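Local structure of 3-polyprenyl-4-hydroxybenzoate decarboxylase and related decarboxylases (6H6X) at residues I338-E343 and T420-N424; A381-C386 and I417-I421; H333-E339 and H362-H368. The protein uses prenylated FMN and, as a member of the UbiD family, probably decarboxylates 4-hydroxybenzoate to phenol and carbon dioxide. The protein carries 8 engineered substitutions. All coordinates share one frame; numbering follows the deposited sequence.

Contact 1 of 3, residues I338-E343 and T420-N424; sequences IEKKHE and TIPLN. With CA (calcium ion), chain J.
Thr420 and Ile421 are held to Lys340 where two loops meet: the one joining strand 333-338 to helix 345-356 and the one that follows strand 414-418. The two loops pack beside a calcium site and are joined through the lysine. Thr420 serves both. Its carbonyl oxygen binds the calcium ion, whose other protein ligands are Arg385, Asp391 and Asp418. Its OG1 accepts a hydrogen bond from Lys340 NZ at 2.9 Å. CG2 of Thr420 faces Ile338 more loosely. The carbonyl O of Ile421 takes a second bond from Lys340 NZ, 3.0 Å long, with the donor 40° out of the carbonyl plane. The lysine chain starts extended, with CG opposite the backbone N (chi1 178°), and bends near its end to bring NZ between these oxygens. Pro422 lies alongside the Glu343 side chain, with its CA near OE1. Leu423 runs past Glu343 in the opposite direction. Its CD1 packs on the backbone of the other loop, 3.3 Å from Lys341 O. Leu423 N gives a weak bond to Glu343 OE2. The same OE2 forms a salt bridge with Lys340 NZ, 2.9 Å away and approached from above the carboxylate plane.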
ATOM      1  N   ILE B 338       8.850  16.002   8.867  1.00 43.18           N
ATOM      2  CA  ILE B 338       9.411  17.234   9.417  1.00 43.22           C
ATOM      3  C   ILE B 338       9.593  18.282   8.335  1.00 42.18           C
ATOM      4  O   ILE B 338       9.736  17.964   7.169  1.00 40.60           O
ATOM      5  CB  ILE B 338      10.754  16.989  10.096  1.00 45.40           C
ATOM      6  CG1 ILE B 338      11.810  16.423   9.141  1.00 46.34           C
ATOM      7  CG2 ILE B 338      10.591  16.110  11.328  1.00 46.19           C
ATOM      8  CD1 ILE B 338      13.139  16.247   9.870  1.00 44.47           C
ATOM      9  N   GLU B 339       9.532  19.546   8.717  1.00 47.68           N
ATOM     10  CA  GLU B 339       9.901  20.648   7.819  1.00 51.03           C
ATOM     11  C   GLU B 339      11.325  20.911   8.205  1.00 51.33           C
ATOM     12  O   GLU B 339      11.591  21.641   9.147  1.00 61.14           O
ATOM     13  CB  GLU B 339       8.995  21.871   8.011  1.00 58.11           C
ATOM     14  CG  GLU B 339       9.314  23.050   7.093  1.00 73.09           C
ATOM     15  CD  GLU B 339       8.437  24.284   7.419  1.00 77.77           C
ATOM     16  OE1 GLU B 339       8.592  24.816   8.540  1.00 75.07           O
ATOM     17  OE2 GLU B 339       7.584  24.726   6.593  1.00 79.29           O
ATOM     18  N   LYS B 340      12.254  20.272   7.515  1.00 47.35           N
ATOM     19  CA  LYS B 340      13.636  20.250   7.998  1.00 52.34           C
ATOM     20  C   LYS B 340      14.341  21.620   7.788  1.00 56.22           C
ATOM     21  O   LYS B 340      14.259  22.160   6.698  1.00 57.62           O
ATOM     22  CB  LYS B 340      14.422  19.111   7.335  1.00 49.58           C
ATOM     23  CG  LYS B 340      15.880  19.069   7.751  1.00 50.41           C
ATOM     24  CD  LYS B 340      16.547  17.728   7.502  1.00 56.82           C
ATOM     25  CE  LYS B 340      16.665  17.434   6.029  1.00 52.10           C
ATOM     26  NZ  LYS B 340      17.870  16.613   5.778  1.00 48.83           N
ATOM     27  N   LYS B 341      15.013  22.138   8.826  1.00 60.25           N
ATOM     28  CA  LYS B 341      15.838  23.383   8.762  1.00 68.54           C
ATOM     29  C   LYS B 341      17.331  23.069   8.878  1.00 68.73           C
ATOM     30  O   LYS B 341      18.119  23.692   8.194  1.00 80.74           O
ATOM     31  CB  LYS B 341      15.536  24.370   9.893  1.00 68.05           C
ATOM     32  CG  LYS B 341      14.076  24.645  10.206  1.00 72.93           C
ATOM     33  CD  LYS B 341      13.450  25.715   9.363  1.00 77.94           C
ATOM     34  CE  LYS B 341      12.392  26.461  10.187  1.00 87.96           C
ATOM     35  NZ  LYS B 341      11.610  27.426   9.368  1.00 91.03           N
ATOM     36  N   HIS B 342      17.717  22.152   9.764  1.00 67.09           N
ATOM     37  CA  HIS B 342      19.130  21.814   9.988  1.00 74.27           C
ATOM     38  C   HIS B 342      19.324  20.329   9.792  1.00 71.87           C
ATOM     39  O   HIS B 342      18.462  19.544  10.173  1.00 69.46           O
ATOM     40  CB  HIS B 342      19.579  22.241  11.395  1.00 73.79           C
ATOM     41  CG  HIS B 342      19.245  23.678  11.722  1.00 94.98           C
ATOM     42  ND1 HIS B 342      18.142  24.046  12.472  1.00 97.12           N
ATOM     43  CD2 HIS B 342      19.860  24.837  11.376  1.00 92.22           C
ATOM     44  CE1 HIS B 342      18.101  25.363  12.583  1.00 92.24           C
ATOM     45  NE2 HIS B 342      19.133  25.867  11.930  1.00 96.23           N
ATOM     46  N   GLU B 343      20.451  19.925   9.217  1.00 72.84           N
ATOM     47  CA  GLU B 343      20.756  18.501   9.158  1.00 79.05           C
ATOM     48  C   GLU B 343      20.874  18.121  10.623  1.00 76.77           C
ATOM     49  O   GLU B 343      21.172  18.987  11.467  1.00 83.95           O
ATOM     50  CB  GLU B 343      22.040  18.185   8.387  1.00 85.62           C
ATOM     51  CG  GLU B 343      22.027  16.783   7.756  1.00 93.00           C
ATOM     52  CD  GLU B 343      21.427  16.714   6.327  1.00 95.95           C
ATOM     53  OE1 GLU B 343      21.751  15.732   5.616  1.00 90.30           O
ATOM     54  OE2 GLU B 343      20.629  17.595   5.894  1.00 77.48           O
ATOM     55  N   THR B 420      14.852  11.930   4.346  1.00 35.00           N
ATOM     56  CA  THR B 420      14.767  13.327   3.932  1.00 40.54           C
ATOM     57  C   THR B 420      15.811  13.692   2.877  1.00 43.36           C
ATOM     58  O   THR B 420      16.893  13.103   2.795  1.00 42.36           O
ATOM     59  CB  THR B 420      14.889  14.277   5.150  1.00 41.14           C
ATOM     60  OG1 THR B 420      16.199  14.216   5.725  1.00 37.46           O
ATOM     61  CG2 THR B 420      13.870  13.859   6.206  1.00 37.82           C
ATOM     62  N   ILE B 421      15.447  14.667   2.055  1.00 44.86           N
ATOM     63  CA  ILE B 421      16.355  15.276   1.091  1.00 47.66           C
ATOM     64  C   ILE B 421      17.506  15.938   1.860  1.00 47.78           C
ATOM     65  O   ILE B 421      17.252  16.702   2.834  1.00 49.30           O
ATOM     66  CB  ILE B 421      15.614  16.333   0.248  1.00 54.52           C
ATOM     67  CG1 ILE B 421      14.587  15.673  -0.679  1.00 64.33           C
ATOM     68  CG2 ILE B 421      16.584  17.151  -0.587  1.00 61.14           C
ATOM     69  CD1 ILE B 421      13.417  16.604  -0.986  1.00 69.46           C
ATOM     70  N   PRO B 422      18.774  15.663   1.471  1.00 54.70           N
ATOM     71  CA  PRO B 422      19.909  16.402   2.121  1.00 62.39           C
ATOM     72  C   PRO B 422      19.866  17.910   1.820  1.00 60.31           C
ATOM     73  O   PRO B 422      19.398  18.301   0.738  1.00 59.21           O
ATOM     74  CB  PRO B 422      21.155  15.734   1.511  1.00 60.10           C
ATOM     75  CG  PRO B 422      20.684  14.393   1.034  1.00 58.96           C
ATOM     76  CD  PRO B 422      19.279  14.643   0.536  1.00 60.69           C
ATOM     77  N   LEU B 423      20.312  18.744   2.755  1.00 68.56           N
ATOM     78  CA  LEU B 423      20.056  20.221   2.692  1.00 83.44           C
ATOM     79  C   LEU B 423      20.783  21.056   1.598  1.00 93.84           C
ATOM     80  O   LEU B 423      20.199  22.021   1.088  1.00 81.71           O
ATOM     81  CB  LEU B 423      20.302  20.881   4.053  1.00 79.86           C
ATOM     82  CG  LEU B 423      19.092  20.840   4.975  1.00 78.88           C
ATOM     83  CD1 LEU B 423      19.488  21.358   6.352  1.00 70.15           C
ATOM     84  CD2 LEU B 423      17.921  21.627   4.382  1.00 80.29           C
ATOM     85  N   ASN B 424      22.047  20.721   1.301  1.00104.10           N
ATOM     86  CA  ASN B 424      22.680  20.984  -0.027  1.00116.86           C
ATOM     87  C   ASN B 424      24.139  20.520  -0.059  1.00107.87           C
ATOM     88  O   ASN B 424      24.438  19.375   0.276  1.00 98.57           O
ATOM     89  CB  ASN B 424      22.528  22.446  -0.588  1.00126.60           C
ATOM     90  CG  ASN B 424      22.632  23.571   0.474  1.00129.66           C
ATOM     91  OD1 ASN B 424      23.511  23.579   1.341  1.00135.04           O
ATOM     92  ND2 ASN B 424      21.739  24.555   0.362  1.00128.41           N
TER
HETATM   93 CA    CA J 504      18.333  10.949   3.440  1.00 44.12          CA
HETATM   94  O   HOH W   1      19.472  13.072   4.593  1.00 53.68           O

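Contact 2 of 3, residues A381-C386 and I417-I421; sequences AVATRC and IDATI. With CA (calcium ion), chain J.
The Arg385 guanidinium carries Ile421 over one face. The isoleucine CD1 sits above the centre of the group, 3.5 Å from Arg385 CZ. At the edge, in the plane, is a water that accepts from Arg385 NH1 and donates to Ala419 O, 2.7 Å from each. This water joins the end of the helix to the loop backbone. NH1 also has a salt bridge to Glu369. With chi1 near -57° and an extended chain beyond, the arginine passes beside Ala419 O and reaches Ile421.

The second flat group is the Asp418 carboxylate. Its OD1 takes two bonds from Thr420. Thr420 OG1 donates to the syn lone pair of OD1 at 2.6 Å. Thr420 N donates to the same OD1 at 2.9 Å, nearly along the C-O axis, which makes an Asx turn. The turn probably helps to orient the carbonyls of Asp418 and Thr420 toward the calcium ion. The metal is bound by Arg385 O at 2.6 Å. Thr420 O and Asp418 O also bind it, with a water and Asp391 OD2 as further ligands. Three backbone carbonyls from two segments thus converge on one cation, which would offset their mutual repulsion.

The rest is apolar. Ala419 CB rests on the helix backbone at Val382 CA and on Val382 CG2. Cys386 SG meets Ile417 CG2 at 3.7 Å.

The contact fixes the C-terminal end of helix 375-385 against the end of strand 414-418. That strand pairs with strand 362-367, and Ala381 of the helix packs on Val366 there. Lys361 NZ of the second subunit hydrogen-bonds to Ala383 O and Cys386 O, placing the helix end at the dimer interface.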
ATOM      1  N   ALA B 381       9.793   7.865  -1.179  1.00 32.03           N
ATOM      2  CA  ALA B 381      10.745   8.669  -0.484  1.00 33.39           C
ATOM      3  C   ALA B 381      11.930   7.845   0.025  1.00 35.00           C
ATOM      4  O   ALA B 381      13.093   8.253  -0.124  1.00 32.35           O
ATOM      5  CB  ALA B 381      10.064   9.423   0.640  1.00 32.23           C
ATOM      6  N   VAL B 382      11.668   6.654   0.575  1.00 35.16           N
ATOM      7  CA  VAL B 382      12.771   5.756   0.970  1.00 32.08           C
ATOM      8  C   VAL B 382      13.573   5.350  -0.292  1.00 32.11           C
ATOM      9  O   VAL B 382      14.813   5.396  -0.309  1.00 32.03           O
ATOM     10  CB  VAL B 382      12.265   4.508   1.732  1.00 33.77           C
ATOM     11  CG1 VAL B 382      13.374   3.454   1.971  1.00 33.29           C
ATOM     12  CG2 VAL B 382      11.698   4.923   3.081  1.00 32.29           C
ATOM     13  N   ALA B 383      12.880   4.939  -1.347  1.00 30.44           N
ATOM     14  CA  ALA B 383      13.574   4.481  -2.538  1.00 34.72           C
ATOM     15  C   ALA B 383      14.493   5.577  -3.119  1.00 41.26           C
ATOM     16  O   ALA B 383      15.593   5.258  -3.577  1.00 40.53           O
ATOM     17  CB  ALA B 383      12.602   4.014  -3.629  1.00 33.94           C
ATOM     18  N   THR B 384      14.067   6.843  -3.086  1.00 35.53           N
ATOM     19  CA  THR B 384      14.800   7.866  -3.810  1.00 37.70           C
ATOM     20  C   THR B 384      15.654   8.770  -2.911  1.00 35.25           C
ATOM     21  O   THR B 384      16.535   9.433  -3.401  1.00 43.86           O
ATOM     22  CB  THR B 384      13.842   8.661  -4.743  1.00 40.87           C
ATOM     23  OG1 THR B 384      12.872   9.337  -3.967  1.00 42.78           O
ATOM     24  CG2 THR B 384      13.050   7.723  -5.702  1.00 42.01           C
ATOM     25  N   ARG B 385      15.437   8.775  -1.613  1.00 34.72           N
ATOM     26  CA  ARG B 385      16.118   9.692  -0.681  1.00 35.25           C
ATOM     27  C   ARG B 385      16.849   9.033   0.466  1.00 37.15           C
ATOM     28  O   ARG B 385      17.413   9.727   1.290  1.00 40.28           O
ATOM     29  CB  ARG B 385      15.127  10.682  -0.090  1.00 37.40           C
ATOM     30  CG  ARG B 385      14.395  11.494  -1.142  1.00 40.99           C
ATOM     31  CD  ARG B 385      13.187  12.205  -0.597  1.00 41.89           C
ATOM     32  NE  ARG B 385      12.553  12.923  -1.689  1.00 45.26           N
ATOM     33  CZ  ARG B 385      11.509  13.735  -1.573  1.00 46.32           C
ATOM     34  NH1 ARG B 385      10.932  13.929  -0.388  1.00 48.03           N
ATOM     35  NH2 ARG B 385      11.043  14.353  -2.654  1.00 52.90           N
ATOM     36  N   CYS B 386      16.881   7.704   0.536  1.00 41.05           N
ATOM     37  CA  CYS B 386      17.634   7.039   1.581  1.00 38.27           C
ATOM     38  C   CYS B 386      18.867   6.379   0.966  1.00 40.58           C
ATOM     39  O   CYS B 386      18.762   5.602   0.009  1.00 41.59           O
ATOM     40  CB  CYS B 386      16.763   6.043   2.325  1.00 38.78           C
ATOM     41  SG  CYS B 386      17.689   4.895   3.387  1.00 44.36           S
ATOM     42  N   ILE B 417      15.424   5.141   9.837  1.00 30.31           N
ATOM     43  CA  ILE B 417      15.694   5.468   8.456  1.00 32.53           C
ATOM     44  C   ILE B 417      15.439   6.984   8.184  1.00 37.60           C
ATOM     45  O   ILE B 417      14.307   7.525   8.398  1.00 36.78           O
ATOM     46  CB  ILE B 417      14.834   4.634   7.494  1.00 34.84           C
ATOM     47  CG1 ILE B 417      15.135   3.117   7.660  1.00 41.11           C
ATOM     48  CG2 ILE B 417      15.104   4.998   6.075  1.00 36.51           C
ATOM     49  CD1 ILE B 417      14.254   2.204   6.800  1.00 45.55           C
ATOM     50  N   ASP B 418      16.460   7.668   7.667  1.00 35.46           N
ATOM     51  CA  ASP B 418      16.340   9.105   7.296  1.00 33.62           C
ATOM     52  C   ASP B 418      16.094   9.193   5.850  1.00 32.97           C
ATOM     53  O   ASP B 418      17.016   8.980   5.061  1.00 36.71           O
ATOM     54  CB  ASP B 418      17.666   9.834   7.555  1.00 38.11           C
ATOM     55  CG  ASP B 418      17.577  11.339   7.256  1.00 38.22           C
ATOM     56  OD1 ASP B 418      16.604  11.830   6.635  1.00 34.93           O
ATOM     57  OD2 ASP B 418      18.521  11.999   7.653  1.00 42.82           O
ATOM     58  N   ALA B 419      14.853   9.431   5.451  1.00 33.86           N
ATOM     59  CA  ALA B 419      14.540   9.505   4.063  1.00 34.47           C
ATOM     60  C   ALA B 419      14.192  10.970   3.695  1.00 38.07           C
ATOM     61  O   ALA B 419      13.309  11.199   2.868  1.00 31.53           O
ATOM     62  CB  ALA B 419      13.366   8.579   3.757  1.00 35.59           C
ATOM     63  N   THR B 420      14.852  11.930   4.346  1.00 35.00           N
ATOM     64  CA  THR B 420      14.767  13.327   3.932  1.00 40.54           C
ATOM     65  C   THR B 420      15.811  13.692   2.877  1.00 43.36           C
ATOM     66  O   THR B 420      16.893  13.103   2.795  1.00 42.36           O
ATOM     67  CB  THR B 420      14.889  14.277   5.150  1.00 41.14           C
ATOM     68  OG1 THR B 420      16.199  14.216   5.725  1.00 37.46           O
ATOM     69  CG2 THR B 420      13.870  13.859   6.206  1.00 37.82           C
ATOM     70  N   ILE B 421      15.447  14.667   2.055  1.00 44.86           N
ATOM     71  CA  ILE B 421      16.355  15.276   1.091  1.00 47.66           C
ATOM     72  C   ILE B 421      17.506  15.938   1.860  1.00 47.78           C
ATOM     73  O   ILE B 421      17.252  16.702   2.834  1.00 49.30           O
ATOM     74  CB  ILE B 421      15.614  16.333   0.248  1.00 54.52           C
ATOM     75  CG1 ILE B 421      14.587  15.673  -0.679  1.00 64.33           C
ATOM     76  CG2 ILE B 421      16.584  17.151  -0.587  1.00 61.14           C
ATOM     77  CD1 ILE B 421      13.417  16.604  -0.986  1.00 69.46           C
TER
HETATM   78 CA    CA J 504      18.333  10.949   3.440  1.00 44.12          CA
HETATM   79  O   HOH W   2      11.582  13.123   2.146  1.00 37.62           O
HETATM   80  O   HOH W   1      19.472  13.072   4.593  1.00 53.68           O

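Contact 3 of 3, residues H333-E339 and H362-H368; sequences HAVISIE and HVVVVDH
Ile336, Val363 and Val365 form the apolar centre on one face of two adjacent parallel strands, and the end of Ile338 reaches Val365. The strands belong to a beta-alpha-beta unit, and helix 345-356 is the connection between them. This helix covers the same face. Ile336 CD1 meets Val363 CG1 at 3.8 Å. In Ile338 a chi1 of 60° sets CG1 between the backbone N and the carbonyl carbon, and CD1 then lies against Val365 CG1 at the same distance. Val335, Val364 and Val366 lie on the other face, against helix 375-385.

Between the faces runs the parallel ladder. It has five backbone hydrogen bonds, from Ala334 N to His362 O through to Ile338 N to Val366 O. A weak sixth, His368 N to Ile338 O, comes where the strands end.

The rims are polar. At the start, the His333 and His362 rings stack face to face and offset, their centroids 4.3 Å apart and planes at 23°. His333 ND1 is hydrogen-bonded to Glu379 OE1 of the second subunit. A water links His362 ND1 to Ala334 O. At the far end Asp367 OD2 accepts from Ile421 N, and Glu339 CG lies over one face of the poorly ordered His368 ring, 4.2 Å from its centroid in a CH-pi contact.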
ATOM      1  N   HIS B 333       5.643   0.441  13.796  1.00 26.11           N
ATOM      2  CA  HIS B 333       6.188   1.257  12.754  1.00 26.98           C
ATOM      3  C   HIS B 333       5.710   2.717  12.797  1.00 31.16           C
ATOM      4  O   HIS B 333       4.495   2.956  12.751  1.00 33.68           O
ATOM      5  CB  HIS B 333       5.777   0.666  11.403  1.00 27.87           C
ATOM      6  CG  HIS B 333       6.556  -0.521  11.001  1.00 28.91           C
ATOM      7  ND1 HIS B 333       6.553  -0.996   9.712  1.00 29.40           N
ATOM      8  CD2 HIS B 333       7.375  -1.332  11.723  1.00 29.29           C
ATOM      9  CE1 HIS B 333       7.332  -2.072   9.672  1.00 31.17           C
ATOM     10  NE2 HIS B 333       7.842  -2.287  10.876  1.00 25.44           N
ATOM     11  N   ALA B 334       6.648   3.668  12.790  1.00 29.27           N
ATOM     12  CA  ALA B 334       6.341   5.091  12.767  1.00 26.06           C
ATOM     13  C   ALA B 334       6.892   5.814  11.535  1.00 31.20           C
ATOM     14  O   ALA B 334       7.993   5.500  11.054  1.00 33.05           O
ATOM     15  CB  ALA B 334       6.799   5.723  14.030  1.00 28.92           C
ATOM     16  N   VAL B 335       6.056   6.663  10.931  1.00 28.36           N
ATOM     17  CA  VAL B 335       6.454   7.573   9.887  1.00 30.77           C
ATOM     18  C   VAL B 335       6.310   9.007  10.429  1.00 31.25           C
ATOM     19  O   VAL B 335       5.279   9.352  11.021  1.00 38.36           O
ATOM     20  CB  VAL B 335       5.654   7.384   8.585  1.00 31.09           C
ATOM     21  CG1 VAL B 335       6.162   8.288   7.486  1.00 31.09           C
ATOM     22  CG2 VAL B 335       5.751   5.960   8.076  1.00 31.79           C
ATOM     23  N   ILE B 336       7.363   9.830  10.281  1.00 30.13           N
ATOM     24  CA  ILE B 336       7.445  11.170  10.876  1.00 33.52           C
ATOM     25  C   ILE B 336       7.757  12.132   9.766  1.00 34.71           C
ATOM     26  O   ILE B 336       8.708  11.905   9.060  1.00 38.74           O
ATOM     27  CB  ILE B 336       8.518  11.251  11.973  1.00 35.13           C
ATOM     28  CG1 ILE B 336       8.169  10.269  13.072  1.00 36.17           C
ATOM     29  CG2 ILE B 336       8.586  12.649  12.607  1.00 34.38           C
ATOM     30  CD1 ILE B 336       9.199  10.146  14.121  1.00 37.89           C
ATOM     31  N   SER B 337       6.914  13.140   9.560  1.00 36.64           N
ATOM     32  CA  SER B 337       7.211  14.232   8.601  1.00 40.34           C
ATOM     33  C   SER B 337       7.763  15.433   9.362  1.00 40.35           C
ATOM     34  O   SER B 337       7.265  15.784  10.417  1.00 38.65           O
ATOM     35  CB  SER B 337       5.972  14.654   7.801  1.00 37.88           C
ATOM     36  OG  SER B 337       5.044  15.162   8.682  1.00 46.82           O
ATOM     37  N   ILE B 338       8.850  16.002   8.867  1.00 43.18           N
ATOM     38  CA  ILE B 338       9.411  17.234   9.417  1.00 43.22           C
ATOM     39  C   ILE B 338       9.593  18.282   8.335  1.00 42.18           C
ATOM     40  O   ILE B 338       9.736  17.964   7.169  1.00 40.60           O
ATOM     41  CB  ILE B 338      10.754  16.989  10.096  1.00 45.40           C
ATOM     42  CG1 ILE B 338      11.810  16.423   9.141  1.00 46.34           C
ATOM     43  CG2 ILE B 338      10.591  16.110  11.328  1.00 46.19           C
ATOM     44  CD1 ILE B 338      13.139  16.247   9.870  1.00 44.47           C
ATOM     45  N   GLU B 339       9.532  19.546   8.717  1.00 47.68           N
ATOM     46  CA  GLU B 339       9.901  20.648   7.819  1.00 51.03           C
ATOM     47  C   GLU B 339      11.325  20.911   8.205  1.00 51.33           C
ATOM     48  O   GLU B 339      11.591  21.641   9.147  1.00 61.14           O
ATOM     49  CB  GLU B 339       8.995  21.871   8.011  1.00 58.11           C
ATOM     50  CG  GLU B 339       9.314  23.050   7.093  1.00 73.09           C
ATOM     51  CD  GLU B 339       8.437  24.284   7.419  1.00 77.77           C
ATOM     52  OE1 GLU B 339       8.592  24.816   8.540  1.00 75.07           O
ATOM     53  OE2 GLU B 339       7.584  24.726   6.593  1.00 79.29           O
ATOM     54  N   HIS B 362      10.680   0.567  14.249  1.00 31.75           N
ATOM     55  CA  HIS B 362      11.083   0.963  12.919  1.00 30.73           C
ATOM     56  C   HIS B 362      10.496   2.394  12.705  1.00 34.42           C
ATOM     57  O   HIS B 362       9.257   2.620  12.903  1.00 30.67           O
ATOM     58  CB  HIS B 362      10.462  -0.023  11.980  1.00 34.00           C
ATOM     59  CG  HIS B 362      10.763   0.191  10.524  1.00 38.38           C
ATOM     60  ND1 HIS B 362      10.094   1.111   9.737  1.00 50.21           N
ATOM     61  CD2 HIS B 362      11.543  -0.510   9.675  1.00 47.06           C
ATOM     62  CE1 HIS B 362      10.478   1.001   8.478  1.00 48.36           C
ATOM     63  NE2 HIS B 362      11.372   0.033   8.412  1.00 56.96           N
ATOM     64  N   VAL B 363      11.361   3.344  12.351  1.00 29.03           N
ATOM     65  CA  VAL B 363      10.983   4.741  12.195  1.00 31.14           C
ATOM     66  C   VAL B 363      11.492   5.205  10.853  1.00 31.36           C
ATOM     67  O   VAL B 363      12.680   5.008  10.554  1.00 31.77           O
ATOM     68  CB  VAL B 363      11.596   5.587  13.299  1.00 33.78           C
ATOM     69  CG1 VAL B 363      11.137   7.043  13.229  1.00 31.88           C
ATOM     70  CG2 VAL B 363      11.234   4.978  14.626  1.00 34.31           C
ATOM     71  N   VAL B 364      10.613   5.732  10.017  1.00 27.80           N
ATOM     72  CA  VAL B 364      11.043   6.509   8.889  1.00 31.09           C
ATOM     73  C   VAL B 364      10.709   8.003   8.956  1.00 35.35           C
ATOM     74  O   VAL B 364       9.574   8.380   9.320  1.00 32.15           O
ATOM     75  CB  VAL B 364      10.837   5.861   7.502  1.00 32.73           C
ATOM     76  CG1 VAL B 364      10.319   4.423   7.494  1.00 37.91           C
ATOM     77  CG2 VAL B 364      10.329   6.749   6.429  1.00 34.30           C
ATOM     78  N   VAL B 365      11.709   8.841   8.634  1.00 31.77           N
ATOM     79  CA  VAL B 365      11.539  10.318   8.657  1.00 33.99           C
ATOM     80  C   VAL B 365      11.497  10.819   7.217  1.00 31.70           C
ATOM     81  O   VAL B 365      12.311  10.430   6.425  1.00 35.52           O
ATOM     82  CB  VAL B 365      12.659  11.052   9.443  1.00 36.21           C
ATOM     83  CG1 VAL B 365      12.397  12.571   9.494  1.00 36.13           C
ATOM     84  CG2 VAL B 365      12.775  10.506  10.849  1.00 30.76           C
ATOM     85  N   VAL B 366      10.523  11.638   6.872  1.00 33.65           N
ATOM     86  CA  VAL B 366      10.409  12.192   5.539  1.00 33.92           C
ATOM     87  C   VAL B 366      10.162  13.710   5.616  1.00 39.30           C
ATOM     88  O   VAL B 366       9.828  14.243   6.668  1.00 38.55           O
ATOM     89  CB  VAL B 366       9.296  11.557   4.714  1.00 35.09           C
ATOM     90  CG1 VAL B 366       9.571  10.070   4.564  1.00 36.49           C
ATOM     91  CG2 VAL B 366       7.936  11.758   5.387  1.00 36.71           C
ATOM     92  N   ASP B 367      10.339  14.383   4.485  1.00 39.85           N
ATOM     93  CA  ASP B 367      10.053  15.795   4.387  1.00 43.39           C
ATOM     94  C   ASP B 367       8.533  16.070   4.428  1.00 48.91           C
ATOM     95  O   ASP B 367       7.711  15.222   4.063  1.00 43.16           O
ATOM     96  CB  ASP B 367      10.686  16.334   3.091  1.00 46.69           C
ATOM     97  CG  ASP B 367      12.235  16.319   3.148  1.00 50.86           C
ATOM     98  OD1 ASP B 367      12.807  16.941   4.082  1.00 54.55           O
ATOM     99  OD2 ASP B 367      12.888  15.657   2.307  1.00 45.77           O
ATOM    100  N   HIS B 368       8.189  17.275   4.877  1.00 54.24           N
ATOM    101  CA  HIS B 368       6.793  17.747   5.059  1.00 52.29           C
ATOM    102  C   HIS B 368       5.875  17.562   3.879  1.00 47.68           C
ATOM    103  O   HIS B 368       4.686  17.374   4.065  1.00 56.41           O
ATOM    104  CB  HIS B 368       6.745  19.233   5.548  1.00 64.98           C
ATOM    105  CG  HIS B 368       7.315  20.245   4.575  1.00 76.81           C
ATOM    106  ND1 HIS B 368       6.556  21.250   4.003  1.00 83.64           N
ATOM    107  CD2 HIS B 368       8.571  20.415   4.092  1.00 85.61           C
ATOM    108  CE1 HIS B 368       7.317  21.979   3.199  1.00 87.06           C
ATOM    109  NE2 HIS B 368       8.547  21.503   3.246  1.00 87.34           N
TER
HETATM  110  O   HOH W   3       8.004   2.793   9.466  1.00 39.70           O
HETATM  111  O   HOH W   4      11.485  19.421   4.665  1.00 54.43           O

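In the fold
From the N terminus, strand 333-338 comes first and runs directly into the loop used by contact 1. Contact 3 closes the crossover through helix 345-356 by pairing this strand with 362-367. The chain continues through helix 375-385, and contact 2 then closes the excursion from its end to strand 414-418. Contact 1 spans the longest separation and crosses contact 3, because their segments alternate. Contact 2 opens within the span of contact 1, and both end on the same stretch after strand 414-418, sharing Thr420 and Ile421. Contacts 3 and 2 follow in series. Asp367 ties strand 362-367 to the loop 420-424. Together they unite the sheet, both helices and the calcium site.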